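Local coordinates for methyltransferase (Pyrococcus horikoshii, PDB 1IXK), which probably methylates cytidines of RNA at carbon 5, using S-adenosyl-L-methionine as methyl donor, at residues A[236-241]-A[311-315]. Residues are numbered along the deposited sequence; the frame is centred on the assembly and turned at random.
Sequences LKPGGI and KIRKL
Lys314 holds segment 236-240 by three hydrogen bonds, two of them to the turn at Gly239 and Gly240. Lys314 N donates to Gly240 O (2.9 Å), while Lys314 O accepts a hydrogen bond from Gly239 N (2.7 Å), which comes in above the carbonyl plane. With CG anti to the backbone N (chi1 -176°) and the chain extended beyond it, the side chain runs past Lys237 O, which lies 3.7 Å from Lys314 CD. It slides by Leu236 in the opposite direction, Leu236 CD2 lying 3.8 Å from Lys314 CB, until Lys314 NZ meets Leu236 O at 2.6 Å. Leu233 O, near the end of helix 215-235, which runs into Leu236, is a second acceptor for Lys314 NZ. Cut back to an alanine, this side chain is likely to leave both Leu236 O and Leu233 O without its ammonium and to open a gap beside Leu236 CB and Lys237 O. The turn itself is type II, closed by Gly240 N to Lys237 O, with Gly239 at a positive phi. It leads into strand 240-246, which pairs antiparallel with the final strand, 307-314, in the mixed sheet of the Rossmann-like methyltransferase domain. Ile241 and Arg313 form a non-hydrogen-bonded pair there, and Ile241 CD1 packs 3.7 Å from Arg313 CB. A water in the guanidinium plane accepts from Arg313 NE and donates to Gly239 O. Farther out, Glu268 forms a salt bridge with Arg313 NH1.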
# COMPACT_ATOMS: atom_id res chain seq x y z
N LEU A 236 9.10 -11.51 13.23
CA LEU A 236 7.80 -12.14 13.03
C LEU A 236 7.76 -13.52 13.67
O LEU A 236 8.71 -14.29 13.57
CB LEU A 236 7.52 -12.26 11.53
CG LEU A 236 6.13 -12.73 11.11
CD1 LEU A 236 5.10 -11.72 11.58
CD2 LEU A 236 6.08 -12.89 9.59
N LYS A 237 6.66 -13.84 14.34
CA LYS A 237 6.51 -15.14 14.98
C LYS A 237 6.32 -16.22 13.92
O LYS A 237 5.91 -15.93 12.79
CB LYS A 237 5.27 -15.14 15.87
CG LYS A 237 3.98 -15.02 15.06
CD LYS A 237 2.73 -15.29 15.88
CE LYS A 237 1.49 -15.20 14.99
NZ LYS A 237 0.24 -15.47 15.74
N PRO A 238 6.65 -17.48 14.25
CA PRO A 238 6.45 -18.52 13.24
C PRO A 238 4.95 -18.59 13.00
O PRO A 238 4.15 -18.50 13.94
CB PRO A 238 6.99 -19.77 13.94
CG PRO A 238 8.08 -19.21 14.81
CD PRO A 238 7.40 -17.99 15.40
N GLY A 239 4.55 -18.73 11.74
CA GLY A 239 3.14 -18.77 11.42
C GLY A 239 2.59 -17.36 11.29
O GLY A 239 1.42 -17.17 10.96
N GLY A 240 3.44 -16.37 11.55
CA GLY A 240 3.03 -14.97 11.46
C GLY A 240 2.89 -14.51 10.02
O GLY A 240 3.41 -15.15 9.10
N ILE A 241 2.20 -13.39 9.81
CA ILE A 241 1.97 -12.86 8.47
C ILE A 241 2.57 -11.48 8.26
O ILE A 241 2.49 -10.61 9.14
CB ILE A 241 0.45 -12.74 8.18
CG1 ILE A 241 -0.25 -14.07 8.47
CG2 ILE A 241 0.22 -12.29 6.73
CD1 ILE A 241 0.16 -15.20 7.57
N LYS A 311 1.37 -11.30 0.15
CA LYS A 311 1.06 -11.72 1.51
C LYS A 311 1.96 -12.90 1.85
O LYS A 311 1.86 -13.98 1.25
CB LYS A 311 -0.42 -12.12 1.61
CG LYS A 311 -0.87 -12.46 3.02
CD LYS A 311 -2.39 -12.47 3.08
CE LYS A 311 -2.87 -12.83 4.47
NZ LYS A 311 -4.32 -12.50 4.63
N ILE A 312 2.82 -12.70 2.84
CA ILE A 312 3.80 -13.70 3.24
C ILE A 312 3.53 -14.36 4.59
O ILE A 312 3.25 -13.67 5.58
CB ILE A 312 5.20 -13.05 3.29
CG1 ILE A 312 5.52 -12.42 1.93
CG2 ILE A 312 6.25 -14.08 3.69
CD1 ILE A 312 6.81 -11.60 1.91
N ARG A 313 3.60 -15.68 4.64
CA ARG A 313 3.43 -16.41 5.90
C ARG A 313 4.78 -17.03 6.28
O ARG A 313 5.44 -17.65 5.45
CB ARG A 313 2.38 -17.53 5.75
CG ARG A 313 2.18 -18.31 7.05
CD ARG A 313 1.09 -19.38 6.95
NE ARG A 313 1.05 -20.16 8.19
CZ ARG A 313 1.74 -21.28 8.40
NH1 ARG A 313 2.52 -21.78 7.46
NH2 ARG A 313 1.68 -21.87 9.58
N LYS A 314 5.19 -16.84 7.53
CA LYS A 314 6.47 -17.39 8.00
C LYS A 314 6.25 -18.82 8.43
O LYS A 314 5.33 -19.12 9.20
CB LYS A 314 7.01 -16.55 9.16
CG LYS A 314 8.38 -16.97 9.68
CD LYS A 314 8.90 -15.93 10.69
CE LYS A 314 10.25 -16.32 11.27
NZ LYS A 314 10.76 -15.28 12.23
N LEU A 315 7.09 -19.72 7.93
CA LEU A 315 7.00 -21.15 8.23
C LEU A 315 7.60 -21.55 9.57
O LEU A 315 6.89 -22.23 10.34
CB LEU A 315 7.68 -21.94 7.10
CG LEU A 315 6.93 -22.07 5.77
CD1 LEU A 315 6.21 -20.78 5.42
CD2 LEU A 315 7.92 -22.46 4.70
OXT LEU A 315 8.77 -21.19 9.83
O HOH W 1 -0.27 -19.07 10.13